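Local structure of fasciclin I (1O70) at residues 76-88 with 143-156. The protein mediates cell adhesion in the insect nervous system as a neural surface molecule, probably GPI-anchored, represented here by its third and fourth FAS1 domains. Numbering follows the deposited sequence.
Sequences ILNMHIIKDRLNV and TNGYVHIIDHVLGV
His148 and Leu86 are joined by a straight hydrogen bond between the two segments, within the third FAS1 domain of the protein. In the mixed sheet of this fold, strand 48-53 lies between strand 81-82 and strand 145-150, so 76-88 and 143-156 meet at two ends, past the intervening strand. His148 NE2 reaches Leu86 O at 2.9 Å; the N-H...O angle of 169° and an oxygen close to the ring plane identify an in-plane bond, and the donor also lies in the carbonyl plane.

The closely packed end is marked by burial: Ile76, Met79, His80, Val153 and Leu154 are all buried. His80 presents a ring face to Leu154, whose CB comes to 3.5 Å from His80 NE2, while Ile150 CD1 approaches the ring edge. The rotation of the His80 ring is restrained from within its own segment, ND1 donating to Ile76 O from above the carbonyl plane. One residue earlier, Met79 bends at chi3 (74°) and brings SD to 3.4 Å from Gly155 CA; Gly155, in the type II turn 153-156, has a positive phi, which favours glycine. Ile76 completes this end by setting CD1 3.5 Å from Val156 CG2.

Toward solvent the contact is looser and rests on the partly exposed Arg85, Asn87 and Tyr146. Arg85 comes to the edge of the Tyr146 ring, with its guanidinium plane 86° from the ring plane. The approach is made by the arginine's methylene: Arg85 CG lies 3.4 Å from Tyr146 CE1. Replacing Tyr146 with an alanine would probably leave Asn87 CB and the aliphatic part of Arg85 without their shared packing surface. In the deposited structure Asn87 CB sits over the centre of the Tyr146 ring, 3.5 Å from its centroid, a CH-pi contact.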
loop_
_atom_site.group_PDB
_atom_site.type_symbol
_atom_site.label_atom_id
_atom_site.label_comp_id
_atom_site.label_asym_id
_atom_site.label_seq_id
_atom_site.Cartn_x
_atom_site.Cartn_y
_atom_site.Cartn_z
ATOM N N ILE A 76 4.455 -12.983 4.651
ATOM C CA ILE A 76 3.050 -12.665 4.775
ATOM C C ILE A 76 2.657 -12.756 6.239
ATOM O O ILE A 76 2.040 -11.840 6.783
ATOM C CB ILE A 76 2.217 -13.629 3.929
ATOM C CG1 ILE A 76 2.487 -13.337 2.450
ATOM C CG2 ILE A 76 0.740 -13.518 4.292
ATOM C CD1 ILE A 76 1.700 -14.186 1.481
ATOM N N LEU A 77 3.035 -13.855 6.881
ATOM C CA LEU A 77 2.735 -14.033 8.294
ATOM C C LEU A 77 3.317 -12.887 9.115
ATOM O O LEU A 77 2.620 -12.304 9.946
ATOM C CB LEU A 77 3.301 -15.364 8.805
ATOM C CG LEU A 77 2.575 -16.664 8.418
ATOM C CD1 LEU A 77 3.484 -17.845 8.694
ATOM C CD2 LEU A 77 1.269 -16.795 9.199
ATOM N N ASN A 78 4.581 -12.551 8.871
ATOM C CA ASN A 78 5.239 -11.489 9.622
ATOM C C ASN A 78 4.576 -10.121 9.583
ATOM O O ASN A 78 4.668 -9.375 10.555
ATOM C CB ASN A 78 6.687 -11.335 9.179
ATOM C CG ASN A 78 7.516 -12.555 9.487
ATOM O OD1 ASN A 78 7.319 -13.212 10.505
ATOM N ND2 ASN A 78 8.459 -12.863 8.608
ATOM N N MET A 79 3.916 -9.777 8.482
ATOM C CA MET A 79 3.282 -8.471 8.411
ATOM C C MET A 79 1.963 -8.425 9.178
ATOM O O MET A 79 1.383 -7.353 9.361
ATOM C CB MET A 79 3.082 -8.023 6.955
ATOM C CG MET A 79 2.162 -8.878 6.133
ATOM S SD MET A 79 1.877 -8.187 4.473
ATOM C CE MET A 79 3.461 -8.536 3.663
ATOM N N HIS A 80 1.493 -9.586 9.637
ATOM C CA HIS A 80 0.258 -9.649 10.423
ATOM C C HIS A 80 0.622 -9.532 11.899
ATOM O O HIS A 80 -0.255 -9.573 12.758
ATOM C CB HIS A 80 -0.474 -10.976 10.224
ATOM C CG HIS A 80 -1.228 -11.081 8.934
ATOM N ND1 HIS A 80 -0.637 -11.474 7.753
ATOM C CD2 HIS A 80 -2.540 -10.890 8.652
ATOM C CE1 HIS A 80 -1.553 -11.529 6.801
ATOM N NE2 HIS A 80 -2.716 -11.179 7.320
ATOM N N ILE A 81 1.917 -9.385 12.189
ATOM C CA ILE A 81 2.396 -9.294 13.571
ATOM C C ILE A 81 2.979 -7.925 13.954
ATOM O O ILE A 81 4.130 -7.601 13.635
ATOM C CB ILE A 81 3.471 -10.372 13.860
ATOM C CG1 ILE A 81 2.954 -11.757 13.471
ATOM C CG2 ILE A 81 3.827 -10.367 15.328
ATOM C CD1 ILE A 81 4.042 -12.824 13.475
ATOM N N ILE A 82 2.177 -7.150 14.675
ATOM C CA ILE A 82 2.551 -5.818 15.130
ATOM C C ILE A 82 3.410 -5.810 16.395
ATOM O O ILE A 82 2.990 -6.279 17.452
ATOM C CB ILE A 82 1.288 -4.986 15.398
ATOM C CG1 ILE A 82 0.485 -4.851 14.100
ATOM C CG2 ILE A 82 1.671 -3.636 15.974
ATOM C CD1 ILE A 82 -0.948 -4.499 14.298
ATOM N N LYS A 83 4.606 -5.243 16.285
ATOM C CA LYS A 83 5.512 -5.174 17.423
ATOM C C LYS A 83 5.047 -4.101 18.412
ATOM O O LYS A 83 5.748 -3.118 18.650
ATOM C CB LYS A 83 6.932 -4.870 16.927
ATOM C CG LYS A 83 7.510 -5.986 16.061
ATOM C CD LYS A 83 8.431 -5.468 14.969
ATOM C CE LYS A 83 9.692 -4.842 15.533
ATOM N NZ LYS A 83 10.527 -4.221 14.460
ATOM N N ASP A 84 3.865 -4.303 18.995
ATOM C CA ASP A 84 3.300 -3.347 19.944
ATOM C C ASP A 84 1.963 -3.835 20.524
ATOM O O ASP A 84 1.373 -4.791 20.025
ATOM C CB ASP A 84 3.142 -1.991 19.233
ATOM C CG ASP A 84 2.475 -0.932 20.100
ATOM O OD1 ASP A 84 2.700 -0.906 21.330
ATOM O OD2 ASP A 84 1.741 -0.099 19.531
ATOM N N ARG A 85 1.510 -3.192 21.595
ATOM C CA ARG A 85 0.248 -3.549 22.230
ATOM C C ARG A 85 -0.808 -2.596 21.673
ATOM O O ARG A 85 -0.888 -1.444 22.097
ATOM C CB ARG A 85 0.363 -3.366 23.737
ATOM C CG ARG A 85 -0.934 -3.624 24.481
ATOM C CD ARG A 85 -0.878 -3.016 25.875
ATOM N NE ARG A 85 0.252 -3.556 26.614
ATOM C CZ ARG A 85 0.305 -4.808 27.052
ATOM N NH1 ARG A 85 -0.716 -5.628 26.824
ATOM N NH2 ARG A 85 1.377 -5.245 27.709
ATOM N N LEU A 86 -1.619 -3.069 20.730
ATOM C CA LEU A 86 -2.620 -2.210 20.115
ATOM C C LEU A 86 -4.063 -2.680 20.119
ATOM O O LEU A 86 -4.410 -3.640 19.429
ATOM C CB LEU A 86 -2.241 -1.925 18.660
ATOM C CG LEU A 86 -1.084 -0.988 18.341
ATOM C CD1 LEU A 86 -0.962 -0.830 16.823
ATOM C CD2 LEU A 86 -1.336 0.363 18.989
ATOM N N ASN A 87 -4.909 -1.985 20.875
ATOM C CA ASN A 87 -6.333 -2.306 20.902
ATOM C C ASN A 87 -7.061 -1.155 20.217
ATOM O O ASN A 87 -6.460 -0.114 19.945
ATOM C CB ASN A 87 -6.830 -2.474 22.341
ATOM C CG ASN A 87 -6.600 -1.233 23.195
ATOM O OD1 ASN A 87 -6.984 -1.190 24.355
ATOM N ND2 ASN A 87 -5.964 -0.225 22.621
ATOM N N VAL A 88 -8.349 -1.333 19.954
ATOM C CA VAL A 88 -9.128 -0.291 19.295
ATOM C C VAL A 88 -8.883 1.111 19.850
ATOM O O VAL A 88 -8.621 2.038 19.084
ATOM C CB VAL A 88 -10.630 -0.580 19.373
ATOM C CG1 VAL A 88 -11.406 0.559 18.753
ATOM C CG2 VAL A 88 -10.935 -1.882 18.654
ATOM N N THR A 143 -1.623 -12.054 26.534
ATOM C CA THR A 143 -0.646 -11.822 27.576
ATOM C C THR A 143 0.129 -10.526 27.380
ATOM O O THR A 143 0.187 -9.698 28.280
ATOM C CB THR A 143 0.336 -12.996 27.636
ATOM O OG1 THR A 143 -0.382 -14.185 27.980
ATOM C CG2 THR A 143 1.422 -12.743 28.652
ATOM N N ASN A 144 0.716 -10.359 26.201
ATOM C CA ASN A 144 1.497 -9.171 25.897
ATOM C C ASN A 144 0.828 -8.237 24.898
ATOM O O ASN A 144 1.485 -7.377 24.319
ATOM C CB ASN A 144 2.874 -9.581 25.369
ATOM C CG ASN A 144 3.703 -10.288 26.417
ATOM O OD1 ASN A 144 3.952 -9.745 27.496
ATOM N ND2 ASN A 144 4.134 -11.506 26.111
ATOM N N GLY A 145 -0.473 -8.399 24.682
ATOM C CA GLY A 145 -1.141 -7.523 23.740
ATOM C C GLY A 145 -2.558 -7.905 23.369
ATOM O O GLY A 145 -3.372 -8.227 24.235
ATOM N N TYR A 146 -2.857 -7.862 22.076
ATOM C CA TYR A 146 -4.188 -8.190 21.615
ATOM C C TYR A 146 -4.186 -8.978 20.315
ATOM O O TYR A 146 -3.142 -9.235 19.715
ATOM C CB TYR A 146 -5.019 -6.915 21.419
ATOM C CG TYR A 146 -5.163 -6.058 22.667
ATOM C CD1 TYR A 146 -4.165 -5.157 23.034
ATOM C CD2 TYR A 146 -6.292 -6.160 23.485
ATOM C CE1 TYR A 146 -4.282 -4.378 24.182
ATOM C CE2 TYR A 146 -6.424 -5.384 24.642
ATOM C CZ TYR A 146 -5.416 -4.495 24.985
ATOM O OH TYR A 146 -5.518 -3.731 26.127
ATOM N N VAL A 147 -5.382 -9.372 19.902
ATOM C CA VAL A 147 -5.584 -10.101 18.670
ATOM C C VAL A 147 -6.875 -9.584 18.067
ATOM O O VAL A 147 -7.850 -9.351 18.781
ATOM C CB VAL A 147 -5.719 -11.601 18.928
ATOM C CG1 VAL A 147 -6.315 -12.281 17.701
ATOM C CG2 VAL A 147 -4.364 -12.196 19.250
ATOM N N HIS A 148 -6.873 -9.403 16.756
ATOM C CA HIS A 148 -8.050 -8.926 16.040
ATOM C C HIS A 148 -8.211 -9.810 14.810
ATOM O O HIS A 148 -7.219 -10.202 14.186
ATOM C CB HIS A 148 -7.840 -7.495 15.562
ATOM C CG HIS A 148 -7.420 -6.540 16.638
ATOM N ND1 HIS A 148 -8.296 -6.061 17.590
ATOM C CD2 HIS A 148 -6.233 -5.938 16.886
ATOM C CE1 HIS A 148 -7.669 -5.201 18.373
ATOM N NE2 HIS A 148 -6.415 -5.107 17.966
ATOM N N ILE A 149 -9.450 -10.109 14.440
ATOM C CA ILE A 149 -9.692 -10.932 13.262
ATOM C C ILE A 149 -10.064 -10.064 12.056
ATOM O O ILE A 149 -10.953 -9.216 12.141
ATOM C CB ILE A 149 -10.812 -11.986 13.525
ATOM C CG1 ILE A 149 -10.326 -13.024 14.539
ATOM C CG2 ILE A 149 -11.123 -12.766 12.250
ATOM C CD1 ILE A 149 -10.146 -12.515 15.925
ATOM N N ILE A 150 -9.365 -10.266 10.942
ATOM C CA ILE A 150 -9.637 -9.508 9.727
ATOM C C ILE A 150 -10.177 -10.431 8.647
ATOM O O ILE A 150 -9.922 -11.636 8.666
ATOM C CB ILE A 150 -8.379 -8.769 9.215
ATOM C CG1 ILE A 150 -7.254 -9.765 8.902
ATOM C CG2 ILE A 150 -7.927 -7.750 10.251
ATOM C CD1 ILE A 150 -5.963 -9.089 8.433
ATOM N N ASP A 151 -10.925 -9.858 7.709
ATOM C CA ASP A 151 -11.550 -10.641 6.657
ATOM C C ASP A 151 -10.732 -10.886 5.403
ATOM O O ASP A 151 -11.236 -11.468 4.445
ATOM C CB ASP A 151 -12.891 -10.017 6.272
ATOM C CG ASP A 151 -12.757 -8.582 5.811
ATOM O OD1 ASP A 151 -11.615 -8.081 5.662
ATOM O OD2 ASP A 151 -13.816 -7.960 5.594
ATOM N N HIS A 152 -9.486 -10.433 5.392
ATOM C CA HIS A 152 -8.617 -10.673 4.246
ATOM C C HIS A 152 -7.242 -10.913 4.778
ATOM O O HIS A 152 -6.910 -10.454 5.867
ATOM C CB HIS A 152 -8.560 -9.484 3.287
ATOM C CG HIS A 152 -9.769 -9.354 2.421
ATOM N ND1 HIS A 152 -10.848 -8.568 2.763
ATOM C CD2 HIS A 152 -10.082 -9.931 1.236
ATOM C CE1 HIS A 152 -11.773 -8.661 1.825
ATOM N NE2 HIS A 152 -11.335 -9.482 0.887
ATOM N N VAL A 153 -6.449 -11.643 4.009
ATOM C CA VAL A 153 -5.089 -11.939 4.397
ATOM C C VAL A 153 -4.193 -10.847 3.827
ATOM O O VAL A 153 -4.128 -10.651 2.610
ATOM C CB VAL A 153 -4.658 -13.303 3.849
ATOM C CG1 VAL A 153 -3.290 -13.658 4.380
ATOM C CG2 VAL A 153 -5.685 -14.372 4.228
ATOM N N LEU A 154 -3.511 -10.125 4.709
ATOM C CA LEU A 154 -2.629 -9.057 4.264
ATOM C C LEU A 154 -1.499 -9.650 3.421
ATOM O O LEU A 154 -1.196 -10.844 3.521
ATOM C CB LEU A 154 -2.054 -8.300 5.468
ATOM C CG LEU A 154 -3.064 -7.652 6.421
ATOM C CD1 LEU A 154 -2.331 -6.957 7.562
ATOM C CD2 LEU A 154 -3.933 -6.665 5.664
ATOM N N GLY A 155 -0.888 -8.818 2.583
ATOM C CA GLY A 155 0.205 -9.278 1.748
ATOM C C GLY A 155 -0.180 -10.139 0.562
ATOM O O GLY A 155 0.693 -10.665 -0.121
ATOM N N VAL A 156 -1.479 -10.295 0.319
ATOM C CA VAL A 156 -1.973 -11.088 -0.815
ATOM C C VAL A 156 -3.071 -10.268 -1.503
ATOM O O VAL A 156 -4.257 -10.422 -1.214
ATOM C CB VAL A 156 -2.556 -12.437 -0.350
ATOM C CG1 VAL A 156 -3.090 -13.211 -1.551
ATOM C CG2 VAL A 156 -1.490 -13.252 0.367
#